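Local coordinates for protein BH2851 (Bacillus halodurans, PDB 2GFG) that is of unknown function but, as a putative adenylate cyclase of the CYTH family, probably acts on phosphate-containing substrates such as nucleotides or polyphosphate, at residues E7-T12 / E150-G155. Residues are numbered along the deposited sequence; the frame is centred on the assembly and turned at random.
Sequences EIERKT and EIEFEG. With EDO (1,2-ethanediol), chain H.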
ATOM      1  N   GLU A   7       6.803   4.161   7.797  1.00 54.44           N
ATOM      2  CA  GLU A   7       6.563   2.822   7.286  1.00 55.54           C
ATOM      3  C   GLU A   7       7.903   2.122   6.974  1.00 54.59           C
ATOM      4  O   GLU A   7       8.622   2.531   6.063  1.00 53.30           O
ATOM      5  CB  GLU A   7       5.688   2.902   6.024  1.00 57.36           C
ATOM      6  CG  GLU A   7       5.339   1.549   5.387  1.00 61.90           C
ATOM      7  CD  GLU A   7       4.295   1.680   4.277  1.00 66.27           C
ATOM      8  OE1 GLU A   7       3.162   2.124   4.573  1.00 70.91           O
ATOM      9  OE2 GLU A   7       4.608   1.331   3.113  1.00 66.94           O
ATOM     10  N   ILE A   8       8.268   1.141   7.818  1.00 54.38           N
ATOM     11  CA  ILE A   8       9.415   0.249   7.563  1.00 53.96           C
ATOM     12  C   ILE A   8       8.843  -1.097   7.082  1.00 52.95           C
ATOM     13  O   ILE A   8       8.212  -1.819   7.854  1.00 51.32           O
ATOM     14  CB  ILE A   8      10.267   0.006   8.835  1.00 54.97           C
ATOM     15  CG1 ILE A   8      10.556   1.332   9.591  1.00 56.03           C
ATOM     16  CG2 ILE A   8      11.576  -0.742   8.477  1.00 54.80           C
ATOM     17  CD1 ILE A   8      11.443   2.287   8.861  1.00 56.58           C
ATOM     18  N   GLU A   9       9.103  -1.437   5.819  1.00 52.48           N
ATOM     19  CA  GLU A   9       8.415  -2.551   5.162  1.00 52.57           C
ATOM     20  C   GLU A   9       9.376  -3.444   4.357  1.00 50.28           C
ATOM     21  O   GLU A   9      10.221  -2.947   3.615  1.00 51.64           O
ATOM     22  CB  GLU A   9       7.329  -1.990   4.233  1.00 54.16           C
ATOM     23  CG  GLU A   9       6.474  -3.036   3.516  1.00 57.76           C
ATOM     24  CD  GLU A   9       5.535  -2.406   2.493  1.00 62.42           C
ATOM     25  OE1 GLU A   9       4.612  -1.656   2.908  1.00 64.75           O
ATOM     26  OE2 GLU A   9       5.725  -2.653   1.276  1.00 61.10           O
ATOM     27  N   ARG A  10       9.214  -4.768   4.513  1.00 47.52           N
ATOM     28  CA  ARG A  10       9.881  -5.766   3.655  1.00 45.17           C
ATOM     29  C   ARG A  10       8.806  -6.580   2.950  1.00 44.74           C
ATOM     30  O   ARG A  10       7.757  -6.827   3.511  1.00 43.47           O
ATOM     31  CB  ARG A  10      10.783  -6.677   4.478  1.00 44.79           C
ATOM     32  CG  ARG A  10      11.926  -5.951   5.211  1.00 45.51           C
ATOM     33  CD  ARG A  10      12.941  -5.328   4.230  1.00 46.69           C
ATOM     34  NE  ARG A  10      14.042  -4.648   4.929  1.00 45.76           N
ATOM     35  CZ  ARG A  10      13.967  -3.426   5.481  1.00 46.30           C
ATOM     36  NH1 ARG A  10      12.834  -2.722   5.446  1.00 47.08           N
ATOM     37  NH2 ARG A  10      15.032  -2.912   6.087  1.00 48.04           N
ATOM     38  N   LYS A  11       9.095  -7.030   1.737  1.00 44.04           N
ATOM     39  CA  LYS A  11       8.054  -7.571   0.846  1.00 45.02           C
ATOM     40  C   LYS A  11       8.611  -8.522  -0.194  1.00 43.31           C
ATOM     41  O   LYS A  11       9.737  -8.375  -0.629  1.00 42.41           O
ATOM     42  CB  LYS A  11       7.350  -6.407   0.123  1.00 46.26           C
ATOM     43  CG  LYS A  11       8.341  -5.347  -0.412  1.00 50.35           C
ATOM     44  CD  LYS A  11       7.687  -4.278  -1.250  1.00 56.17           C
ATOM     45  CE  LYS A  11       8.724  -3.188  -1.617  1.00 58.58           C
ATOM     46  NZ  LYS A  11       8.239  -2.252  -2.663  1.00 62.18           N
ATOM     47  N   THR A  12       7.794  -9.498  -0.592  1.00 42.62           N
ATOM     48  CA  THR A  12       8.071 -10.307  -1.780  1.00 43.47           C
ATOM     49  C   THR A  12       6.785 -10.901  -2.344  1.00 43.54           C
ATOM     50  O   THR A  12       5.874 -11.256  -1.593  1.00 42.83           O
ATOM     51  CB  THR A  12       9.089 -11.474  -1.504  1.00 44.37           C
ATOM     52  OG1 THR A  12       9.424 -12.124  -2.745  1.00 42.25           O
ATOM     53  CG2 THR A  12       8.500 -12.517  -0.529  1.00 43.80           C
ATOM     54  N   GLU A 150       1.165 -11.658  -2.360  1.00 44.55           N
ATOM     55  CA  GLU A 150       2.311 -11.001  -1.744  1.00 45.46           C
ATOM     56  C   GLU A 150       2.302 -11.142  -0.222  1.00 45.13           C
ATOM     57  O   GLU A 150       1.260 -11.007   0.420  1.00 44.49           O
ATOM     58  CB  GLU A 150       2.310  -9.513  -2.114  1.00 46.47           C
ATOM     59  CG  GLU A 150       3.654  -8.806  -1.900  1.00 48.21           C
ATOM     60  CD  GLU A 150       3.567  -7.295  -2.086  1.00 49.11           C
ATOM     61  OE1 GLU A 150       2.467  -6.781  -2.386  1.00 51.63           O
ATOM     62  OE2 GLU A 150       4.594  -6.621  -1.914  1.00 57.50           O
ATOM     63  N   ILE A 151       3.478 -11.419   0.340  1.00 45.56           N
ATOM     64  CA  ILE A 151       3.684 -11.387   1.782  1.00 46.16           C
ATOM     65  C   ILE A 151       4.544 -10.168   2.097  1.00 46.32           C
ATOM     66  O   ILE A 151       5.411  -9.799   1.298  1.00 46.21           O
ATOM     67  CB  ILE A 151       4.367 -12.703   2.307  1.00 46.69           C
ATOM     68  CG1 ILE A 151       4.277 -12.786   3.825  1.00 47.87           C
ATOM     69  CG2 ILE A 151       5.858 -12.807   1.831  1.00 46.42           C
ATOM     70  CD1 ILE A 151       4.767 -14.122   4.392  1.00 49.23           C
ATOM     71  N   GLU A 152       4.235  -9.477   3.205  1.00 46.14           N
ATOM     72  CA  GLU A 152       5.017  -8.269   3.631  1.00 47.25           C
ATOM     73  C   GLU A 152       5.199  -8.258   5.130  1.00 46.26           C
ATOM     74  O   GLU A 152       4.280  -8.581   5.857  1.00 47.05           O
ATOM     75  CB  GLU A 152       4.299  -6.964   3.232  1.00 48.94           C
ATOM     76  CG  GLU A 152       3.685  -6.941   1.820  1.00 55.88           C
ATOM     77  CD  GLU A 152       2.484  -6.011   1.715  1.00 60.49           C
ATOM     78  OE1 GLU A 152       1.698  -5.921   2.691  1.00 63.05           O
ATOM     79  OE2 GLU A 152       2.290  -5.418   0.643  1.00 64.89           O
ATOM     80  N   PHE A 153       6.361  -7.794   5.594  1.00 45.02           N
ATOM     81  CA  PHE A 153       6.599  -7.613   7.035  1.00 44.60           C
ATOM     82  C   PHE A 153       6.738  -6.138   7.373  1.00 45.43           C
ATOM     83  O   PHE A 153       7.556  -5.444   6.791  1.00 46.92           O
ATOM     84  CB  PHE A 153       7.841  -8.365   7.488  1.00 43.34           C
ATOM     85  CG  PHE A 153       8.114  -8.236   8.947  1.00 40.34           C
ATOM     86  CD1 PHE A 153       7.282  -8.847   9.872  1.00 41.36           C
ATOM     87  CD2 PHE A 153       9.170  -7.450   9.414  1.00 43.07           C
ATOM     88  CE1 PHE A 153       7.509  -8.708  11.234  1.00 40.30           C
ATOM     89  CE2 PHE A 153       9.397  -7.308  10.787  1.00 38.53           C
ATOM     90  CZ  PHE A 153       8.570  -7.940  11.687  1.00 40.26           C
ATOM     91  N   GLU A 154       5.921  -5.673   8.329  1.00 46.94           N
ATOM     92  CA  GLU A 154       5.963  -4.286   8.810  1.00 47.60           C
ATOM     93  C   GLU A 154       6.822  -4.211  10.076  1.00 46.94           C
ATOM     94  O   GLU A 154       6.444  -4.735  11.122  1.00 45.89           O
ATOM     95  CB  GLU A 154       4.544  -3.772   9.109  1.00 48.80           C
ATOM     96  CG  GLU A 154       3.632  -3.647   7.876  1.00 52.80           C
ATOM     97  CD  GLU A 154       2.186  -3.213   8.239  1.00 59.51           C
ATOM     98  OE1 GLU A 154       1.544  -3.903   9.056  1.00 61.64           O
ATOM     99  OE2 GLU A 154       1.701  -2.187   7.692  1.00 64.56           O
ATOM    100  N   GLY A 155       7.982  -3.564   9.964  1.00 47.71           N
ATOM    101  CA  GLY A 155       8.929  -3.456  11.073  1.00 48.68           C
ATOM    102  C   GLY A 155       8.927  -2.094  11.747  1.00 49.82           C
ATOM    103  O   GLY A 155       8.212  -1.169  11.321  1.00 49.83           O
TER
HETATM  104  C1  EDO H 503       3.090  -3.035  -1.082  1.00 55.40           C
HETATM  105  O1  EDO H 503       3.826  -3.646  -2.144  1.00 51.07           O
HETATM  106  C2  EDO H 503       3.075  -1.515  -1.237  1.00 56.30           C
HETATM  107  O2  EDO H 503       1.738  -0.998  -1.383  1.00 58.25           O
HETATM  108  O   HOH W   1       6.173   0.034   9.415  1.00 48.01           O
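Thr12 and Ile151, Arg10 and Phe153 are hydrogen-bonded pairs on one face of the antiparallel seam that joins the first strand, 4-14, to the last, 146-155, and so closes the eight-stranded CYTH barrel. The join illustrates how a barrel is sealed by ordinary strand pairing. Thr12 N donates to Ile151 O at 3.1 Å and Thr12 O accepts Ile151 N in return; Arg10 N donates to Phe153 O at 2.9 Å and its O accepts Phe153 N at 2.7 Å. The side chains of Thr12 and Ile151 cross at an angle, CG2 against CG2 at 3.6 Å, while Thr12 OG1, anti to its own backbone N (chi1 -174°), accepts a hydrogen bond from Val177 N. Phe153 turns its ring onto helix 158-171, where Arg10 NH2 forms a salt bridge with Glu158 and a hydrogen bond with Thr162. Near Gly155, CB of Ile8 lies 3.4 Å from Gly155 O, and a water links Ile8 N to that same oxygen. The face of Glu9, Lys11 and Glu152 is acidic and lines the interior, consistent with the charged tunnel of CYTH proteins; Lys182 forms salt bridges with Glu150 and Glu152, probably tempering the like charge, and Lys11 NZ is hydrogen-bonded to Asn181 OD1. An ethanediol, probably from the crystallisation liquor, sits over these carboxylates, its O1 donating to Glu150 OE2 at 3.1 Å.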